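Long-range contact in oxidoreductase, NAD-binding/iron-sulfur cluster-binding protein (Nitratireductor pacificus pht-3B, PDB 6ZXU), which is a catabolic reductive dehalogenase that carries a cobalamin and two [4Fe-4S] clusters, the cofactors with which such enzymes remove halogens from organic substrates: residues Ala312-Leu326 and Leu684-Val698. Sequence-based numbering, arbitrary orientation.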
ATOM      1  N   ALA A 312     -16.216  15.876  13.230  1.00 15.50           N
ATOM      2  CA  ALA A 312     -15.095  16.779  13.072  1.00 17.52           C
ATOM      3  C   ALA A 312     -13.786  15.957  12.731  1.00 18.87           C
ATOM      4  O   ALA A 312     -13.585  14.880  13.287  1.00 18.40           O
ATOM      5  CB  ALA A 312     -14.882  17.590  14.360  1.00 17.81           C
ATOM      6  N   LYS A 313     -12.934  16.454  11.844  1.00 17.32           N
ATOM      7  CA  LYS A 313     -11.580  15.877  11.689  1.00 18.68           C
ATOM      8  C   LYS A 313     -10.831  15.822  13.029  1.00 16.31           C
ATOM      9  O   LYS A 313     -10.037  14.961  13.258  1.00 15.94           O
ATOM     10  CB  LYS A 313     -10.703  16.667  10.713  1.00 19.30           C
ATOM     11  CG  LYS A 313     -10.738  16.148   9.344  1.00 23.77           C
ATOM     12  CD  LYS A 313      -9.728  16.729   8.402  1.00 26.79           C
ATOM     13  CE  LYS A 313      -8.396  16.058   8.631  1.00 27.11           C
ATOM     14  NZ  LYS A 313      -7.529  16.514   7.478  1.00 29.28           N
ATOM     15  N   ARG A 314     -11.118  16.765  13.889  1.00 15.49           N
ATOM     16  CA  ARG A 314     -10.559  16.824  15.206  1.00 16.60           C
ATOM     17  C   ARG A 314     -10.925  15.608  16.072  1.00 16.41           C
ATOM     18  O   ARG A 314     -10.273  15.351  17.115  1.00 17.39           O
ATOM     19  CB  ARG A 314     -10.986  18.146  15.875  1.00 16.86           C
ATOM     20  CG  ARG A 314     -10.572  18.353  17.346  1.00 19.54           C
ATOM     21  CD  ARG A 314      -9.047  18.407  17.588  1.00 16.80           C
ATOM     22  NE  ARG A 314      -8.832  18.684  18.990  1.00 16.46           N
ATOM     23  CZ  ARG A 314      -8.964  17.793  19.968  1.00 16.31           C
ATOM     24  NH1 ARG A 314      -9.186  16.551  19.671  1.00 19.23           N
ATOM     25  NH2 ARG A 314      -8.804  18.104  21.228  1.00 16.14           N
ATOM     26  N   GLY A 315     -11.915  14.814  15.655  1.00 17.55           N
ATOM     27  CA  GLY A 315     -12.274  13.586  16.338  1.00 17.76           C
ATOM     28  C   GLY A 315     -11.564  12.311  15.915  1.00 19.05           C
ATOM     29  O   GLY A 315     -11.717  11.292  16.599  1.00 18.87           O
ATOM     30  N   ASP A 316     -10.851  12.339  14.791  1.00 17.95           N
ATOM     31  CA  ASP A 316      -9.892  11.297  14.390  1.00 17.39           C
ATOM     32  C   ASP A 316      -9.007  11.085  15.647  1.00 16.37           C
ATOM     33  O   ASP A 316      -8.472  12.041  16.163  1.00 19.10           O
ATOM     34  CB  ASP A 316      -9.158  11.850  13.167  1.00 18.48           C
ATOM     35  CG  ASP A 316      -7.742  11.213  12.868  1.00 20.53           C
ATOM     36  OD1 ASP A 316      -7.059  10.747  13.786  1.00 19.16           O
ATOM     37  OD2 ASP A 316      -7.306  11.288  11.642  1.00 19.10           O
ATOM     38  N   PHE A 317      -8.837   9.863  16.126  1.00 17.66           N
ATOM     39  CA  PHE A 317      -8.106   9.654  17.342  1.00 18.95           C
ATOM     40  C   PHE A 317      -6.594   9.907  17.266  1.00 17.42           C
ATOM     41  O   PHE A 317      -6.028  10.155  18.317  1.00 18.82           O
ATOM     42  CB  PHE A 317      -8.365   8.314  18.015  1.00 16.40           C
ATOM     43  CG  PHE A 317      -9.466   8.364  19.034  1.00 17.35           C
ATOM     44  CD1 PHE A 317     -10.726   8.640  18.655  1.00 19.74           C
ATOM     45  CD2 PHE A 317      -9.229   8.022  20.371  1.00 18.90           C
ATOM     46  CE1 PHE A 317     -11.771   8.693  19.585  1.00 18.43           C
ATOM     47  CE2 PHE A 317     -10.229   8.082  21.306  1.00 16.83           C
ATOM     48  CZ  PHE A 317     -11.539   8.408  20.905  1.00 15.91           C
ATOM     49  N   PHE A 318      -5.968   9.935  16.104  1.00 16.36           N
ATOM     50  CA  PHE A 318      -4.599  10.509  16.045  1.00 17.88           C
ATOM     51  C   PHE A 318      -4.613  12.005  16.343  1.00 19.79           C
ATOM     52  O   PHE A 318      -3.701  12.492  16.988  1.00 18.11           O
ATOM     53  CB  PHE A 318      -3.956  10.274  14.697  1.00 18.66           C
ATOM     54  CG  PHE A 318      -3.606   8.828  14.445  1.00 20.38           C
ATOM     55  CD1 PHE A 318      -2.978   8.097  15.435  1.00 19.72           C
ATOM     56  CD2 PHE A 318      -3.972   8.196  13.256  1.00 23.48           C
ATOM     57  CE1 PHE A 318      -2.661   6.770  15.227  1.00 22.78           C
ATOM     58  CE2 PHE A 318      -3.678   6.842  13.057  1.00 22.93           C
ATOM     59  CZ  PHE A 318      -3.001   6.171  14.025  1.00 22.11           C
ATOM     60  N   LYS A 319      -5.590  12.760  15.818  1.00 19.37           N
ATOM     61  CA  LYS A 319      -5.730  14.178  16.134  1.00 18.13           C
ATOM     62  C   LYS A 319      -6.039  14.392  17.611  1.00 17.40           C
ATOM     63  O   LYS A 319      -5.507  15.311  18.248  1.00 18.50           O
ATOM     64  CB  LYS A 319      -6.803  14.847  15.266  1.00 20.32           C
ATOM     65  CG  LYS A 319      -6.572  14.750  13.789  1.00 22.02           C
ATOM     66  CD  LYS A 319      -5.146  14.943  13.540  1.00 25.22           C
ATOM     67  CE  LYS A 319      -4.870  15.561  12.197  1.00 30.40           C
ATOM     68  NZ  LYS A 319      -5.199  14.707  11.124  1.00 35.74           N
ATOM     69  N   ARG A 320      -6.802  13.503  18.225  1.00 15.99           N
ATOM     70  CA  ARG A 320      -7.047  13.567  19.639  1.00 15.84           C
ATOM     71  C   ARG A 320      -5.800  13.374  20.449  1.00 19.02           C
ATOM     72  O   ARG A 320      -5.532  14.093  21.415  1.00 15.70           O
ATOM     73  CB  ARG A 320      -8.120  12.594  20.069  1.00 16.67           C
ATOM     74  CG  ARG A 320      -9.470  12.835  19.404  1.00 17.62           C
ATOM     75  CD  ARG A 320     -10.641  12.216  20.169  1.00 18.61           C
ATOM     76  NE  ARG A 320     -10.953  12.891  21.432  1.00 20.15           N
ATOM     77  CZ  ARG A 320     -12.050  12.713  22.155  1.00 18.60           C
ATOM     78  NH1 ARG A 320     -13.013  11.886  21.750  1.00 17.71           N
ATOM     79  NH2 ARG A 320     -12.152  13.298  23.309  1.00 18.18           N
ATOM     80  N   ALA A 321      -4.963  12.409  20.032  1.00 18.81           N
ATOM     81  CA  ALA A 321      -3.683  12.178  20.689  1.00 17.88           C
ATOM     82  C   ALA A 321      -2.765  13.390  20.589  1.00 19.03           C
ATOM     83  O   ALA A 321      -2.217  13.806  21.570  1.00 18.70           O
ATOM     84  CB  ALA A 321      -3.012  10.923  20.078  1.00 19.59           C
ATOM     85  N   GLU A 322      -2.638  13.960  19.379  1.00 18.92           N
ATOM     86  CA  GLU A 322      -1.854  15.118  19.133  1.00 21.61           C
ATOM     87  C   GLU A 322      -2.300  16.290  20.024  1.00 22.35           C
ATOM     88  O   GLU A 322      -1.472  17.044  20.485  1.00 24.09           O
ATOM     89  CB  GLU A 322      -2.022  15.550  17.687  1.00 22.93           C
ATOM     90  CG  GLU A 322      -1.177  16.739  17.382  1.00 24.68           C
ATOM     91  CD  GLU A 322      -1.142  17.085  15.911  1.00 30.11           C
ATOM     92  OE1 GLU A 322      -1.741  16.337  15.030  1.00 29.87           O
ATOM     93  OE2 GLU A 322      -0.530  18.178  15.637  1.00 33.98           O
ATOM     94  N   ALA A 323      -3.610  16.467  20.215  1.00 19.26           N
ATOM     95  CA  ALA A 323      -4.152  17.580  20.983  1.00 20.72           C
ATOM     96  C   ALA A 323      -3.966  17.405  22.495  1.00 20.69           C
ATOM     97  O   ALA A 323      -4.116  18.365  23.215  1.00 21.82           O
ATOM     98  CB  ALA A 323      -5.619  17.772  20.710  1.00 20.33           C
ATOM     99  N   GLY A 324      -3.698  16.182  22.959  1.00 21.67           N
ATOM    100  CA  GLY A 324      -3.560  15.873  24.373  1.00 20.15           C
ATOM    101  C   GLY A 324      -4.716  15.139  24.977  1.00 22.37           C
ATOM    102  O   GLY A 324      -4.654  14.815  26.165  1.00 22.39           O
ATOM    103  N   ASP A 325      -5.777  14.844  24.214  1.00 21.20           N
ATOM    104  CA  ASP A 325      -6.970  14.151  24.755  1.00 19.98           C
ATOM    105  C   ASP A 325      -6.691  12.806  25.370  1.00 20.56           C
ATOM    106  O   ASP A 325      -7.454  12.324  26.168  1.00 18.58           O
ATOM    107  CB  ASP A 325      -8.008  13.925  23.642  1.00 20.25           C
ATOM    108  CG  ASP A 325      -8.490  15.194  22.941  1.00 23.31           C
ATOM    109  OD1 ASP A 325      -8.063  16.327  23.290  1.00 23.11           O
ATOM    110  OD2 ASP A 325      -9.369  15.064  21.999  1.00 22.67           O
ATOM    111  N   LEU A 326      -5.579  12.156  24.973  1.00 20.85           N
ATOM    112  CA  LEU A 326      -5.279  10.801  25.469  1.00 23.33           C
ATOM    113  C   LEU A 326      -4.094  10.762  26.488  1.00 26.46           C
ATOM    114  O   LEU A 326      -3.503   9.705  26.730  1.00 27.06           O
ATOM    115  CB  LEU A 326      -4.950   9.894  24.292  1.00 22.00           C
ATOM    116  CG  LEU A 326      -6.060   9.302  23.439  1.00 24.81           C
ATOM    117  CD1 LEU A 326      -7.008  10.275  22.927  1.00 26.36           C
ATOM    118  CD2 LEU A 326      -5.516   8.587  22.173  1.00 26.31           C
ATOM    119  N   LEU A 684     -19.584  11.836  21.862  1.00 22.22           N
ATOM    120  CA  LEU A 684     -18.415  11.747  22.727  1.00 17.44           C
ATOM    121  C   LEU A 684     -17.163  12.184  22.019  1.00 18.94           C
ATOM    122  O   LEU A 684     -16.056  11.880  22.487  1.00 19.64           O
ATOM    123  CB  LEU A 684     -18.281  10.325  23.276  1.00 21.02           C
ATOM    124  CG  LEU A 684     -19.470   9.873  24.158  1.00 23.08           C
ATOM    125  CD1 LEU A 684     -19.273   8.427  24.610  1.00 23.56           C
ATOM    126  CD2 LEU A 684     -19.511  10.772  25.388  1.00 27.73           C
ATOM    127  N   GLN A 685     -17.318  12.895  20.912  1.00 16.38           N
ATOM    128  CA  GLN A 685     -16.249  13.417  20.132  1.00 18.82           C
ATOM    129  C   GLN A 685     -16.165  14.948  20.360  1.00 20.14           C
ATOM    130  O   GLN A 685     -17.153  15.531  20.735  1.00 20.31           O
ATOM    131  CB  GLN A 685     -16.491  13.111  18.662  1.00 19.61           C
ATOM    132  CG  GLN A 685     -16.319  11.628  18.334  1.00 18.82           C
ATOM    133  CD  GLN A 685     -14.851  11.210  18.245  1.00 19.61           C
ATOM    134  OE1 GLN A 685     -14.068  11.530  19.098  1.00 19.46           O
ATOM    135  NE2 GLN A 685     -14.499  10.431  17.198  1.00 19.17           N
ATOM    136  N   PRO A 686     -15.026  15.576  20.040  1.00 23.04           N
ATOM    137  CA  PRO A 686     -14.981  17.059  19.933  1.00 22.68           C
ATOM    138  C   PRO A 686     -15.979  17.482  18.871  1.00 21.97           C
ATOM    139  O   PRO A 686     -16.051  16.869  17.792  1.00 22.11           O
ATOM    140  CB  PRO A 686     -13.576  17.351  19.434  1.00 22.59           C
ATOM    141  CG  PRO A 686     -12.801  16.084  19.654  1.00 23.06           C
ATOM    142  CD  PRO A 686     -13.737  14.960  19.635  1.00 23.27           C
ATOM    143  N   PRO A 687     -16.812  18.454  19.206  1.00 24.00           N
ATOM    144  CA  PRO A 687     -17.882  18.844  18.248  1.00 21.31           C
ATOM    145  C   PRO A 687     -17.299  19.473  17.006  1.00 19.64           C
ATOM    146  O   PRO A 687     -16.167  19.941  17.030  1.00 18.85           O
ATOM    147  CB  PRO A 687     -18.735  19.842  19.081  1.00 24.08           C
ATOM    148  CG  PRO A 687     -17.889  20.199  20.286  1.00 21.96           C
ATOM    149  CD  PRO A 687     -16.983  19.051  20.550  1.00 21.71           C
ATOM    150  N   PRO A 688     -18.077  19.538  15.909  1.00 20.11           N
ATOM    151  CA  PRO A 688     -17.635  20.263  14.713  1.00 21.29           C
ATOM    152  C   PRO A 688     -17.224  21.697  15.054  1.00 19.64           C
ATOM    153  O   PRO A 688     -17.849  22.341  15.885  1.00 19.92           O
ATOM    154  CB  PRO A 688     -18.858  20.266  13.820  1.00 19.57           C
ATOM    155  CG  PRO A 688     -19.594  19.027  14.186  1.00 22.85           C
ATOM    156  CD  PRO A 688     -19.372  18.854  15.659  1.00 22.27           C
ATOM    157  N   GLY A 689     -16.127  22.125  14.437  1.00 20.53           N
ATOM    158  CA  GLY A 689     -15.480  23.399  14.709  1.00 21.17           C
ATOM    159  C   GLY A 689     -14.355  23.377  15.739  1.00 19.79           C
ATOM    160  O   GLY A 689     -13.641  24.392  15.890  1.00 19.40           O
ATOM    161  N   THR A 690     -14.185  22.292  16.494  1.00 18.31           N
ATOM    162  CA  THR A 690     -13.132  22.201  17.466  1.00 19.32           C
ATOM    163  C   THR A 690     -11.794  22.038  16.736  1.00 18.95           C
ATOM    164  O   THR A 690     -11.691  21.293  15.763  1.00 16.38           O
ATOM    165  CB  THR A 690     -13.352  21.038  18.422  1.00 21.36           C
ATOM    166  OG1 THR A 690     -14.714  21.070  18.935  1.00 20.23           O
ATOM    167  CG2 THR A 690     -12.394  21.107  19.554  1.00 18.94           C
ATOM    168  N   THR A 691     -10.768  22.717  17.240  1.00 18.04           N
ATOM    169  CA  THR A 691      -9.421  22.636  16.639  1.00 19.18           C
ATOM    170  C   THR A 691      -8.417  21.959  17.562  1.00 19.83           C
ATOM    171  O   THR A 691      -8.730  21.556  18.687  1.00 18.73           O
ATOM    172  CB  THR A 691      -8.898  24.030  16.293  1.00 21.78           C
ATOM    173  OG1 THR A 691      -8.574  24.711  17.512  1.00 21.06           O
ATOM    174  CG2 THR A 691      -9.932  24.764  15.477  1.00 18.49           C
ATOM    175  N   LEU A 692      -7.237  21.724  17.038  1.00 20.69           N
ATOM    176  CA  LEU A 692      -6.124  21.145  17.814  1.00 22.98           C
ATOM    177  C   LEU A 692      -5.686  22.004  18.998  1.00 24.86           C
ATOM    178  O   LEU A 692      -5.091  21.466  19.950  1.00 25.88           O
ATOM    179  CB  LEU A 692      -4.911  20.945  16.895  1.00 25.68           C
ATOM    180  CG  LEU A 692      -5.007  19.808  15.894  1.00 24.08           C
ATOM    181  CD1 LEU A 692      -3.917  19.868  14.829  1.00 25.32           C
ATOM    182  CD2 LEU A 692      -4.975  18.448  16.649  1.00 25.57           C
ATOM    183  N   ASP A 693      -6.038  23.287  18.984  1.00 23.64           N
ATOM    184  CA  ASP A 693      -5.731  24.169  20.134  1.00 25.17           C
ATOM    185  C   ASP A 693      -6.528  23.870  21.360  1.00 26.93           C
ATOM    186  O   ASP A 693      -6.153  24.292  22.431  1.00 26.60           O
ATOM    187  CB  ASP A 693      -5.933  25.633  19.776  1.00 28.34           C
ATOM    188  N   ALA A 694      -7.675  23.187  21.244  1.00 23.70           N
ATOM    189  CA  ALA A 694      -8.439  22.821  22.430  1.00 23.49           C
ATOM    190  C   ALA A 694      -8.101  21.398  22.840  1.00 26.13           C
ATOM    191  O   ALA A 694      -7.701  20.586  22.016  1.00 25.97           O
ATOM    192  CB  ALA A 694      -9.914  22.880  22.126  1.00 27.51           C
ATOM    193  N   VAL A 695      -8.356  21.070  24.111  1.00 25.94           N
ATOM    194  CA  VAL A 695      -8.170  19.757  24.654  1.00 27.02           C
ATOM    195  C   VAL A 695      -9.488  19.226  25.190  1.00 27.41           C
ATOM    196  O   VAL A 695     -10.221  19.946  25.859  1.00 25.45           O
ATOM    197  CB  VAL A 695      -7.145  19.772  25.805  1.00 28.86           C
ATOM    198  CG1 VAL A 695      -6.894  18.345  26.261  1.00 31.03           C
ATOM    199  CG2 VAL A 695      -5.815  20.303  25.309  1.00 36.27           C
ATOM    200  N   LEU A 696      -9.796  17.972  24.867  1.00 25.91           N
ATOM    201  CA  LEU A 696     -10.982  17.299  25.337  1.00 23.66           C
ATOM    202  C   LEU A 696     -10.576  15.903  25.821  1.00 22.54           C
ATOM    203  O   LEU A 696     -10.578  14.946  25.045  1.00 23.34           O
ATOM    204  CB  LEU A 696     -12.066  17.229  24.223  1.00 27.53           C
ATOM    205  CG  LEU A 696     -13.393  16.558  24.693  1.00 26.77           C
ATOM    206  CD1 LEU A 696     -14.108  17.348  25.779  1.00 28.04           C
ATOM    207  CD2 LEU A 696     -14.344  16.285  23.540  1.00 28.12           C
ATOM    208  N   PRO A 697     -10.337  15.769  27.122  1.00 24.54           N
ATOM    209  CA  PRO A 697      -9.928  14.454  27.657  1.00 24.52           C
ATOM    210  C   PRO A 697     -10.920  13.372  27.277  1.00 25.89           C
ATOM    211  O   PRO A 697     -12.142  13.595  27.355  1.00 25.17           O
ATOM    212  CB  PRO A 697      -9.877  14.672  29.143  1.00 23.49           C
ATOM    213  CG  PRO A 697      -9.577  16.170  29.272  1.00 24.18           C
ATOM    214  CD  PRO A 697     -10.372  16.826  28.186  1.00 25.56           C
ATOM    215  N   VAL A 698     -10.407  12.227  26.815  1.00 24.27           N
ATOM    216  CA  VAL A 698     -11.314  11.204  26.321  1.00 24.19           C
ATOM    217  C   VAL A 698     -12.202  10.713  27.493  1.00 26.97           C
ATOM    218  O   VAL A 698     -11.712  10.390  28.571  1.00 27.35           O
ATOM    219  CB  VAL A 698     -10.539  10.056  25.669  1.00 25.95           C
ATOM    220  CG1 VAL A 698     -11.471   8.910  25.350  1.00 31.75           C
ATOM    221  CG2 VAL A 698     -10.001  10.498  24.340  1.00 25.70           C
TER
HETATM  222  O   HOH W   1     -17.279  15.400  15.889  1.00 24.57           O
HETATM  223  O   HOH W   2     -14.649  12.177  24.904  1.00 22.86           O
HETATM  224  O   HOH W   3      -4.092  20.873  22.522  1.00 28.33           O
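Arg314, from the 3-10 turn 313-315, and Arg320, from helix 317-323, reach into the irregular loop 684-698 and, with Asp325 just past the Schellman motif at Gly324, form a buried salt-bridge network that the loop wraps around. Gly324 suits its positive phi, where a CB would jam against Ala323 O. Arginine suits both its places because several backbone carbonyls must be met at once. With CG anti to the backbone N (chi1 175°) and a bend at chi2, Arg314 lays its guanidinium along the loop: NE gives to Thr691 O at 2.9 Å and NH2 to Ala694 O at 2.8 Å. Both acceptors lie near the guanidinium plane, while each nitrogen approaches from above the plane of the carbonyl it meets. End-on, NH1 and NH2 also clasp the two oxygens of Asp325, while Pro686 CB and Ala323 CB pack on its faces. Were Arg314 replaced by an alanine, the Thr691 and Ala694 carbonyls would probably lose these donors, and Asp325 one of its two arginine partners.

Arg320 bends at chi3 (71°), bringing NE to Asp325 OD2 at 2.7 Å, on the anti lone pair. Its NH1 meets Leu684 O and, weakly, Gln685 OE1; NH2 donates to Leu696 O. Pro686 CD and Val698 CG2 cover opposite faces, offset toward the rim, leaving the edge to the acceptors. Arg320 CD packs over one face of the Phe317 ring, whose CE2 meets Val698 CG2; Phe317 N hydrogen-bonds to cobalamin, so this packing links the network to the cofactor pocket wall. Aspartate suits position 325, its two oxygens serving both arginines and the loop: OD1 takes Leu696 N from above the carboxylate plane, 2.9 Å away in a nearly straight bond (172°).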